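L protein (CAS virus, PDB 5MV0) belongs to the viral RNA polymerase, its N-terminal endonuclease-like domain probably serving cap-snatching, the cutting of capped leaders from host mRNA to prime viral transcription. Local coordinates at residues I60-E65 / H84-G89; S67-I72 / P80-I85; S119-Y124 / I140-E145. One frame throughout, in Å; residues are numbered along the deposited sequence.

Contact 1: residues I60-E65 / H84-G89; sequences IHNTKE and HIVPDG. With PO4 (phosphate ion), chain F.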
loop_
_atom_site.group_PDB
_atom_site.type_symbol
_atom_site.label_atom_id
_atom_site.label_comp_id
_atom_site.label_asym_id
_atom_site.label_seq_id
_atom_site.Cartn_x
_atom_site.Cartn_y
_atom_site.Cartn_z
ATOM N N ILE B 60 -16.515 -11.590 -2.828
ATOM C CA ILE B 60 -15.079 -11.849 -2.730
ATOM C C ILE B 60 -14.408 -11.523 -4.057
ATOM O O ILE B 60 -14.843 -11.986 -5.114
ATOM C CB ILE B 60 -14.828 -13.314 -2.340
ATOM C CG1 ILE B 60 -15.399 -13.604 -0.949
ATOM C CG2 ILE B 60 -13.345 -13.670 -2.417
ATOM C CD1 ILE B 60 -15.582 -15.080 -0.700
ATOM N N HIS B 61 -13.339 -10.735 -4.004
ATOM C CA HIS B 61 -12.486 -10.545 -5.176
ATOM C C HIS B 61 -11.620 -11.783 -5.366
ATOM O O HIS B 61 -10.868 -12.169 -4.462
ATOM C CB HIS B 61 -11.618 -9.305 -5.001
ATOM C CG HIS B 61 -10.846 -8.917 -6.223
ATOM N ND1 HIS B 61 -9.704 -8.142 -6.160
ATOM C CD2 HIS B 61 -11.060 -9.166 -7.538
ATOM C CE1 HIS B 61 -9.240 -7.946 -7.382
ATOM N NE2 HIS B 61 -10.046 -8.552 -8.237
ATOM N N ASN B 62 -11.709 -12.395 -6.544
ATOM C CA ASN B 62 -11.159 -13.737 -6.774
ATOM C C ASN B 62 -9.677 -13.685 -7.175
ATOM O O ASN B 62 -9.274 -14.157 -8.240
ATOM C CB ASN B 62 -11.993 -14.453 -7.833
ATOM C CG ASN B 62 -11.544 -15.880 -8.078
ATOM O OD1 ASN B 62 -10.852 -16.480 -7.253
ATOM N ND2 ASN B 62 -11.951 -16.438 -9.214
ATOM N N THR B 63 -8.849 -13.147 -6.273
ATOM C CA THR B 63 -7.417 -13.021 -6.550
ATOM C C THR B 63 -6.681 -14.360 -6.559
ATOM O O THR B 63 -5.589 -14.445 -7.131
ATOM C CB THR B 63 -6.744 -12.093 -5.529
ATOM O OG1 THR B 63 -6.809 -12.682 -4.226
ATOM C CG2 THR B 63 -7.428 -10.742 -5.502
ATOM N N LYS B 64 -7.216 -15.399 -5.923
ATOM C CA LYS B 64 -6.576 -16.699 -6.047
ATOM C C LYS B 64 -6.964 -17.404 -7.334
ATOM O O LYS B 64 -6.447 -18.488 -7.607
ATOM C CB LYS B 64 -6.911 -17.579 -4.844
ATOM C CG LYS B 64 -6.379 -17.012 -3.533
ATOM C CD LYS B 64 -6.745 -17.911 -2.391
ATOM C CE LYS B 64 -7.240 -17.135 -1.193
ATOM N NZ LYS B 64 -7.588 -18.091 -0.101
ATOM N N GLU B 65 -7.878 -16.810 -8.101
ATOM C CA GLU B 65 -8.254 -17.285 -9.429
ATOM C C GLU B 65 -8.780 -18.716 -9.384
ATOM O O GLU B 65 -8.425 -19.555 -10.214
ATOM C CB GLU B 65 -7.081 -17.147 -10.408
ATOM C CG GLU B 65 -6.607 -15.707 -10.521
ATOM C CD GLU B 65 -5.595 -15.481 -11.625
ATOM O OE1 GLU B 65 -4.994 -16.458 -12.112
ATOM O OE2 GLU B 65 -5.403 -14.310 -12.004
ATOM N N HIS B 84 -14.398 -24.292 -18.144
ATOM C CA HIS B 84 -13.439 -23.577 -17.317
ATOM C C HIS B 84 -13.710 -22.084 -17.417
ATOM O O HIS B 84 -13.661 -21.511 -18.507
ATOM C CB HIS B 84 -12.007 -23.887 -17.730
ATOM C CG HIS B 84 -11.002 -23.051 -17.005
ATOM N ND1 HIS B 84 -10.714 -23.237 -15.669
ATOM C CD2 HIS B 84 -10.276 -21.981 -17.405
ATOM C CE1 HIS B 84 -9.821 -22.340 -15.288
ATOM N NE2 HIS B 84 -9.543 -21.563 -16.320
ATOM N N ILE B 85 -14.015 -21.475 -16.276
ATOM C CA ILE B 85 -14.251 -20.044 -16.141
ATOM C C ILE B 85 -13.547 -19.599 -14.867
ATOM O O ILE B 85 -13.586 -20.307 -13.857
ATOM C CB ILE B 85 -15.760 -19.711 -16.058
ATOM C CG1 ILE B 85 -16.499 -20.123 -17.340
ATOM C CG2 ILE B 85 -15.976 -18.230 -15.778
ATOM C CD1 ILE B 85 -18.016 -20.028 -17.197
ATOM N N VAL B 86 -12.921 -18.434 -14.903
ATOM C CA VAL B 86 -12.396 -17.782 -13.707
ATOM C C VAL B 86 -13.106 -16.450 -13.547
ATOM O O VAL B 86 -12.785 -15.474 -14.234
ATOM C CB VAL B 86 -10.871 -17.607 -13.781
ATOM C CG1 VAL B 86 -10.370 -16.831 -12.569
ATOM C CG2 VAL B 86 -10.194 -18.967 -13.874
ATOM N N PRO B 87 -14.087 -16.359 -12.657
ATOM C CA PRO B 87 -14.809 -15.097 -12.480
ATOM C C PRO B 87 -13.953 -14.077 -11.741
ATOM O O PRO B 87 -13.036 -14.415 -10.989
ATOM C CB PRO B 87 -16.021 -15.497 -11.641
ATOM C CG PRO B 87 -15.492 -16.632 -10.794
ATOM C CD PRO B 87 -14.528 -17.391 -11.699
ATOM N N ASP B 88 -14.276 -12.805 -11.962
ATOM C CA ASP B 88 -13.569 -11.743 -11.249
ATOM C C ASP B 88 -13.912 -11.743 -9.764
ATOM O O ASP B 88 -13.075 -11.392 -8.925
ATOM C CB ASP B 88 -13.911 -10.392 -11.862
ATOM C CG ASP B 88 -13.361 -10.233 -13.247
ATOM O OD1 ASP B 88 -12.271 -10.794 -13.513
ATOM O OD2 ASP B 88 -14.023 -9.560 -14.066
ATOM N N GLY B 89 -15.136 -12.116 -9.426
ATOM C CA GLY B 89 -15.539 -12.173 -8.037
ATOM C C GLY B 89 -16.646 -13.184 -7.883
ATOM O O GLY B 89 -17.263 -13.612 -8.868
HETATM P P PO4 F . -11.428 -26.274 -13.849
HETATM O O1 PO4 F . -10.487 -26.766 -14.917
HETATM O O2 PO4 F . -12.331 -25.207 -14.424
HETATM O O3 PO4 F . -10.697 -25.779 -12.633
HETATM O O4 PO4 F . -12.276 -27.438 -13.404
#
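The side-chain nitrogen ND2 of Asn-62 is held by two carbonyls, donating across the contact to Pro-87 O (2.9 Å) and, just beyond the 60-65 segment, to Ile-66 O. The bond to Pro-87 O is fairly straight, 158° at the hydrogen, and lies in the carbonyl plane; the oxygen in turn sits close to the plane of the amide. Chi1 (-177°) sets CG of Asn-62 anti to its backbone N, and the further twist about CB-CG turns ND2 to Pro-87 O. Asn-62 also uses its main chain: its N donates to Asp-88 O, again at 2.9 Å. One residue thus satisfies two successive carbonyls of the 84-89 loop.

The same Asp-88 O meets the rim of the His-61 imidazole, 3.3 Å from CD2 and in the ring plane. Nearby, Ile-60 O comes to 3.0 Å from Gly-89 CA, an approach suited to a residue without a side chain. At the more exposed end, Val-86 CG1 rests on Glu-65 CA at 3.8 Å.

Pro-87 and Asp-88, with Glu-50 close by, are consistent with the Pro-Asp of a PD-(D/E)XK nuclease. His-61 pairs antiparallel with Gly-89, non-hydrogen-bonded, joining strand 60-61, outermost in this chain's sheet, to strand 89-93. A classic beta bulge at Asp-88 and Gly-89 faces Leu-102 of strand 98-106. His-61 NE2 hydrogen-bonds Glu-50 OE1 of helix 34-57, against which the ring packs.

Contact 2: residues S67-I72 / P80-I85; sequences SLNMVI and PTFQHI. With PO4 (phosphate ion), chain F.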
loop_
_atom_site.group_PDB
_atom_site.type_symbol
_atom_site.label_atom_id
_atom_site.label_comp_id
_atom_site.label_asym_id
_atom_site.label_seq_id
_atom_site.Cartn_x
_atom_site.Cartn_y
_atom_site.Cartn_z
ATOM N N SER B 67 -11.624 -21.449 -10.103
ATOM C CA SER B 67 -12.499 -21.573 -11.250
ATOM C C SER B 67 -13.955 -21.677 -10.804
ATOM O O SER B 67 -14.266 -21.853 -9.626
ATOM C CB SER B 67 -12.119 -22.808 -12.067
ATOM O OG SER B 67 -12.319 -23.962 -11.284
ATOM N N LEU B 68 -14.855 -21.601 -11.781
ATOM C CA LEU B 68 -16.263 -21.857 -11.498
ATOM C C LEU B 68 -16.460 -23.234 -10.877
ATOM O O LEU B 68 -17.194 -23.381 -9.892
ATOM C CB LEU B 68 -17.070 -21.726 -12.786
ATOM C CG LEU B 68 -18.543 -22.096 -12.681
ATOM C CD1 LEU B 68 -19.219 -21.127 -11.758
ATOM C CD2 LEU B 68 -19.152 -22.056 -14.077
ATOM N N ASN B 69 -15.798 -24.255 -11.428
ATOM C CA ASN B 69 -15.927 -25.601 -10.877
ATOM C C ASN B 69 -15.554 -25.634 -9.398
ATOM O O ASN B 69 -16.215 -26.310 -8.598
ATOM C CB ASN B 69 -15.070 -26.581 -11.680
ATOM C CG ASN B 69 -15.769 -27.075 -12.943
ATOM O OD1 ASN B 69 -16.969 -27.340 -12.934
ATOM N ND2 ASN B 69 -15.023 -27.192 -14.031
ATOM N N MET B 70 -14.515 -24.886 -9.007
ATOM C CA MET B 70 -14.104 -24.851 -7.605
ATOM C C MET B 70 -15.084 -24.066 -6.753
ATOM O O MET B 70 -15.281 -24.387 -5.575
ATOM C CB MET B 70 -12.710 -24.239 -7.471
ATOM C CG MET B 70 -11.633 -25.023 -8.176
ATOM S SD MET B 70 -10.074 -24.103 -8.205
ATOM C CE MET B 70 -9.255 -24.906 -9.561
ATOM N N VAL B 71 -15.677 -23.011 -7.311
ATOM C CA VAL B 71 -16.716 -22.298 -6.584
ATOM C C VAL B 71 -17.875 -23.237 -6.281
ATOM O O VAL B 71 -18.367 -23.305 -5.150
ATOM C CB VAL B 71 -17.176 -21.065 -7.377
ATOM C CG1 VAL B 71 -18.395 -20.418 -6.700
ATOM C CG2 VAL B 71 -16.027 -20.064 -7.485
ATOM N N ILE B 72 -18.315 -23.986 -7.289
ATOM C CA ILE B 72 -19.453 -24.871 -7.088
ATOM C C ILE B 72 -19.086 -26.016 -6.155
ATOM O O ILE B 72 -19.923 -26.468 -5.360
ATOM C CB ILE B 72 -19.973 -25.349 -8.453
ATOM C CG1 ILE B 72 -20.531 -24.141 -9.213
ATOM C CG2 ILE B 72 -21.061 -26.402 -8.281
ATOM C CD1 ILE B 72 -20.704 -24.371 -10.701
ATOM N N PRO B 80 -21.462 -32.075 -12.211
ATOM C CA PRO B 80 -20.725 -32.351 -13.444
ATOM C C PRO B 80 -19.658 -31.294 -13.688
ATOM O O PRO B 80 -19.709 -30.183 -13.157
ATOM C CB PRO B 80 -21.807 -32.294 -14.522
ATOM C CG PRO B 80 -22.782 -31.303 -13.978
ATOM C CD PRO B 80 -22.819 -31.575 -12.494
ATOM N N THR B 81 -18.680 -31.666 -14.507
ATOM C CA THR B 81 -17.605 -30.756 -14.884
ATOM C C THR B 81 -18.164 -29.676 -15.803
ATOM O O THR B 81 -18.706 -29.980 -16.871
ATOM C CB THR B 81 -16.478 -31.529 -15.576
ATOM O OG1 THR B 81 -15.892 -32.456 -14.653
ATOM C CG2 THR B 81 -15.386 -30.583 -16.109
ATOM N N PHE B 82 -18.061 -28.420 -15.383
ATOM C CA PHE B 82 -18.475 -27.314 -16.227
ATOM C C PHE B 82 -17.301 -26.802 -17.050
ATOM O O PHE B 82 -16.149 -27.202 -16.867
ATOM C CB PHE B 82 -19.068 -26.178 -15.393
ATOM C CG PHE B 82 -20.329 -26.552 -14.679
ATOM C CD1 PHE B 82 -21.509 -26.717 -15.384
ATOM C CD2 PHE B 82 -20.339 -26.743 -13.311
ATOM C CE1 PHE B 82 -22.681 -27.069 -14.731
ATOM C CE2 PHE B 82 -21.505 -27.102 -12.654
ATOM C CZ PHE B 82 -22.679 -27.262 -13.370
ATOM N N GLN B 83 -17.611 -25.900 -17.972
ATOM C CA GLN B 83 -16.556 -25.221 -18.706
ATOM C C GLN B 83 -15.639 -24.490 -17.727
ATOM O O GLN B 83 -16.036 -24.132 -16.612
ATOM C CB GLN B 83 -17.152 -24.241 -19.710
ATOM C CG GLN B 83 -18.101 -23.217 -19.092
ATOM C CD GLN B 83 -19.556 -23.689 -19.074
ATOM O OE1 GLN B 83 -19.847 -24.840 -18.751
ATOM N NE2 GLN B 83 -20.472 -22.792 -19.429
ATOM N N HIS B 84 -14.398 -24.292 -18.144
ATOM C CA HIS B 84 -13.439 -23.577 -17.317
ATOM C C HIS B 84 -13.710 -22.084 -17.417
ATOM O O HIS B 84 -13.661 -21.511 -18.507
ATOM C CB HIS B 84 -12.007 -23.887 -17.730
ATOM C CG HIS B 84 -11.002 -23.051 -17.005
ATOM N ND1 HIS B 84 -10.714 -23.237 -15.669
ATOM C CD2 HIS B 84 -10.276 -21.981 -17.405
ATOM C CE1 HIS B 84 -9.821 -22.340 -15.288
ATOM N NE2 HIS B 84 -9.543 -21.563 -16.320
ATOM N N ILE B 85 -14.015 -21.475 -16.276
ATOM C CA ILE B 85 -14.251 -20.044 -16.141
ATOM C C ILE B 85 -13.547 -19.599 -14.867
ATOM O O ILE B 85 -13.586 -20.307 -13.857
ATOM C CB ILE B 85 -15.760 -19.711 -16.058
ATOM C CG1 ILE B 85 -16.499 -20.123 -17.340
ATOM C CG2 ILE B 85 -15.976 -18.230 -15.778
ATOM C CD1 ILE B 85 -18.016 -20.028 -17.197
HETATM P P PO4 F . -11.428 -26.274 -13.849
HETATM O O1 PO4 F . -10.487 -26.766 -14.917
HETATM O O2 PO4 F . -12.331 -25.207 -14.424
HETATM O O3 PO4 F . -10.697 -25.779 -12.633
HETATM O O4 PO4 F . -12.276 -27.438 -13.404
HETATM O O HOH W 1 -14.536 -23.801 -14.145
#
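Leu-68 and Ile-85 lie side by side, pointing the same way, and their surfaces interlock with Phe-82. Leu-68 CD2 is the bump: it settles into the notch between Ile-85 CD1 (3.9 Å) and Phe-82 CB, while Leu-68 CB rests by Ile-85 CB. One turn further along the helix, Ile-72 projects CD1 against the Phe-82 ring, as near CD2 as CE2 (both 3.5 Å), so the methyl presses on one side of the ring rather than on a single atom. The two side chains cross at about a right angle. Leu-68 and Ile-72 thus take Phe-82 at two points, its CB and its ring.

Beside this apolar seam Asn-69 grips the backbone of Phe-82 with both ends of its amide. OD1 accepts from Phe-82 N at 2.9 Å, on a lone pair, while ND2 donates to Phe-82 O from above that carbonyl's plane (3.1 Å). ND2 also reaches O4 of a phosphate ion, probably from the crystallisation liquor, at 2.8 Å.

A capping box starts the helix: Ser-67 OG accepts from Met-70 N, and Ser-67 N returns a weak bond to Met-70 SD. The same OG donates to phosphate O3, and His-84 ND1 to O2. Water 1 joins Asn-69 N, Gln-83 O and Ile-85 N to that O2.

Ser-119 OG of the second subunit also lies at this phosphate, though its proton has another acceptor within reach. Within the chain, helix 127-133 covers Leu-68 and Phe-82 through Val-127, while Val-71 on helix 68-73 packs against strands 89-93 and 98-106.

Contact 3: residues S119-Y124 / I140-E145; sequences SDKLKY and IIVISE. With PO4 (phosphate ion), chain H.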
loop_
_atom_site.group_PDB
_atom_site.type_symbol
_atom_site.label_atom_id
_atom_site.label_comp_id
_atom_site.label_asym_id
_atom_site.label_seq_id
_atom_site.Cartn_x
_atom_site.Cartn_y
_atom_site.Cartn_z
ATOM N N SER B 119 -20.043 -11.228 -24.596
ATOM C CA SER B 119 -19.007 -12.252 -24.575
ATOM C C SER B 119 -18.826 -12.828 -23.176
ATOM O O SER B 119 -18.617 -14.035 -23.021
ATOM C CB SER B 119 -17.687 -11.679 -25.082
ATOM O OG SER B 119 -17.187 -10.735 -24.149
ATOM N N ASP B 120 -18.902 -11.981 -22.142
ATOM C CA ASP B 120 -18.689 -12.464 -20.780
ATOM C C ASP B 120 -19.845 -13.343 -20.312
ATOM O O ASP B 120 -19.632 -14.400 -19.705
ATOM C CB ASP B 120 -18.501 -11.291 -19.819
ATOM C CG ASP B 120 -17.081 -10.749 -19.820
ATOM O OD1 ASP B 120 -16.206 -11.306 -20.538
ATOM O OD2 ASP B 120 -16.838 -9.780 -19.060
ATOM N N LYS B 121 -21.080 -12.920 -20.572
ATOM C CA LYS B 121 -22.211 -13.725 -20.126
ATOM C C LYS B 121 -22.290 -15.043 -20.885
ATOM O O LYS B 121 -22.732 -16.049 -20.327
ATOM C CB LYS B 121 -23.518 -12.944 -20.274
ATOM C CG LYS B 121 -24.615 -13.489 -19.368
ATOM C CD LYS B 121 -25.785 -12.534 -19.224
ATOM C CE LYS B 121 -26.753 -13.039 -18.157
ATOM N NZ LYS B 121 -27.127 -14.468 -18.367
ATOM N N LEU B 122 -21.843 -15.072 -22.140
ATOM C CA LEU B 122 -21.940 -16.303 -22.918
ATOM C C LEU B 122 -21.036 -17.408 -22.383
ATOM O O LEU B 122 -21.292 -18.584 -22.662
ATOM C CB LEU B 122 -21.611 -16.028 -24.383
ATOM C CG LEU B 122 -22.750 -15.447 -25.232
ATOM C CD1 LEU B 122 -22.238 -15.059 -26.612
ATOM C CD2 LEU B 122 -23.911 -16.442 -25.346
ATOM N N LYS B 123 -19.985 -17.064 -21.630
ATOM C CA LYS B 123 -19.134 -18.098 -21.043
ATOM C C LYS B 123 -19.941 -19.065 -20.193
ATOM O O LYS B 123 -19.575 -20.238 -20.070
ATOM C CB LYS B 123 -18.037 -17.479 -20.168
ATOM C CG LYS B 123 -17.123 -16.472 -20.842
ATOM C CD LYS B 123 -15.912 -16.168 -19.928
ATOM C CE LYS B 123 -16.346 -15.597 -18.586
ATOM N NZ LYS B 123 -15.156 -15.174 -17.770
ATOM N N TYR B 124 -21.021 -18.580 -19.582
ATOM C CA TYR B 124 -21.740 -19.288 -18.536
ATOM C C TYR B 124 -22.909 -20.132 -19.058
ATOM O O TYR B 124 -23.732 -20.579 -18.253
ATOM C CB TYR B 124 -22.245 -18.284 -17.498
ATOM C CG TYR B 124 -21.138 -17.649 -16.679
ATOM C CD1 TYR B 124 -20.719 -18.226 -15.489
ATOM C CD2 TYR B 124 -20.509 -16.477 -17.099
ATOM C CE1 TYR B 124 -19.705 -17.659 -14.739
ATOM C CE2 TYR B 124 -19.483 -15.908 -16.354
ATOM C CZ TYR B 124 -19.092 -16.502 -15.173
ATOM O OH TYR B 124 -18.079 -15.952 -14.405
ATOM N N ILE B 140 -25.448 -14.180 -12.246
ATOM C CA ILE B 140 -24.287 -13.743 -13.011
ATOM C C ILE B 140 -24.402 -12.238 -13.180
ATOM O O ILE B 140 -25.292 -11.754 -13.883
ATOM C CB ILE B 140 -24.208 -14.438 -14.374
ATOM C CG1 ILE B 140 -24.206 -15.951 -14.205
ATOM C CG2 ILE B 140 -22.972 -13.967 -15.153
ATOM C CD1 ILE B 140 -24.680 -16.689 -15.450
ATOM N N ILE B 141 -23.510 -11.493 -12.537
ATOM C CA ILE B 141 -23.482 -10.041 -12.652
ATOM C C ILE B 141 -22.351 -9.672 -13.603
ATOM O O ILE B 141 -21.189 -10.033 -13.377
ATOM C CB ILE B 141 -23.315 -9.375 -11.278
ATOM C CG1 ILE B 141 -24.441 -9.845 -10.351
ATOM C CG2 ILE B 141 -23.330 -7.848 -11.413
ATOM C CD1 ILE B 141 -24.384 -9.288 -8.933
ATOM N N VAL B 142 -22.689 -8.974 -14.679
ATOM C CA VAL B 142 -21.737 -8.595 -15.714
ATOM C C VAL B 142 -21.788 -7.080 -15.841
ATOM O O VAL B 142 -22.838 -6.513 -16.168
ATOM C CB VAL B 142 -22.049 -9.288 -17.051
ATOM C CG1 VAL B 142 -21.020 -8.922 -18.118
ATOM C CG2 VAL B 142 -22.098 -10.795 -16.850
ATOM N N ILE B 143 -20.663 -6.427 -15.563
ATOM C CA ILE B 143 -20.561 -4.972 -15.552
ATOM C C ILE B 143 -19.462 -4.562 -16.520
ATOM O O ILE B 143 -18.334 -5.058 -16.428
ATOM C CB ILE B 143 -20.254 -4.445 -14.138
ATOM C CG1 ILE B 143 -21.439 -4.660 -13.202
ATOM C CG2 ILE B 143 -19.842 -2.960 -14.151
ATOM C CD1 ILE B 143 -21.052 -4.424 -11.735
ATOM N N SER B 144 -19.784 -3.656 -17.440
ATOM C CA SER B 144 -18.780 -3.067 -18.319
ATOM C C SER B 144 -19.021 -1.567 -18.388
ATOM O O SER B 144 -20.060 -1.126 -18.890
ATOM C CB SER B 144 -18.817 -3.686 -19.717
ATOM O OG SER B 144 -17.711 -3.246 -20.484
ATOM N N GLU B 145 -18.055 -0.786 -17.911
ATOM C CA GLU B 145 -18.245 0.639 -17.683
ATOM C C GLU B 145 -17.173 1.454 -18.388
ATOM O O GLU B 145 -16.103 0.949 -18.738
ATOM C CB GLU B 145 -18.271 0.932 -16.176
ATOM C CG GLU B 145 -19.583 0.463 -15.600
ATOM C CD GLU B 145 -19.636 0.484 -14.100
ATOM O OE1 GLU B 145 -18.600 0.768 -13.458
ATOM O OE2 GLU B 145 -20.728 0.194 -13.567
HETATM P P PO4 H . -13.952 -10.542 -26.250
HETATM O O1 PO4 H . -12.618 -9.985 -26.685
HETATM O O2 PO4 H . -14.968 -10.230 -27.321
HETATM O O3 PO4 H . -13.876 -12.034 -26.085
HETATM O O4 PO4 H . -14.380 -9.921 -24.947
HETATM O O HOH W 2 -17.513 -7.171 -18.329
#
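Ile-140 and Tyr-124 make the tight half of this contact, sliding past each other in opposite directions. CG2 of Ile-140 lies over one face of the phenol ring, a CH-pi contact 4.3 Å from the centroid and 21° off the ring normal, displaced toward the rim on the CD2 side. Its other branch ends in CD1, which presses on Tyr-124 CB at 3.6 Å. With CG2 anti to the backbone N of Ile-140 and CG1 anti to the carbonyl carbon, the two branches part to touch ring and CB separately.

Val-142 continues the apolar seam: its CG1, anti to the backbone N (chi1 -178°), meets Asp-120 CB at 3.9 Å. Ile-140 and Val-142 face the helix because alternate residues of a strand point to the same side, whereas Ile-141 and Ile-143 turn away.

The seam slackens toward Lys-121, an exposed residue whose aliphatic CB stays 4.3 Å from Val-142 CG2. No direct hydrogen bond joins the segments. Instead water 2 stands between Asp-120 OD2, at 2.8 Å, and Ile-143 O, at 3.0 Å. Asp-120 OD1 is engaged separately, in a salt bridge with Lys-116.

Tyr-124 OH hydrogen-bonds Glu-103 of strand 98-106, which also takes a salt bridge from Lys-123. Helix 110-122 follows strand 98-106, and helix 127-133 comes next before the adjacent, parallel strand 137-145, so the contact packs the first helix of the connection between two parallel strands onto the second strand.

Contacts 1 and 2 share His-84 and Ile-85 and have centres about 11 Å apart: the loop leading into strand 89-93 is tied first to helix 68-73, then to strand 60-61. Contact 3 comes later in the chain, its centre about 13 Å from contact 1 and 16 Å from contact 2. Contacts 1 and 3 reach the two outermost strands of the sheet within this chain. Tyr-124 OH packs on Ile-85 and Pro-87, so contact 3 touches contacts 1 and 2 directly. Asp-88 touches Glu-103, which also bonds Tyr-124 and Lys-123, consistent with a PD-(D/E)XK-type nuclease. Phosphate ions lie between contact 2 of this subunit and Ser-119 of the second, and the reverse.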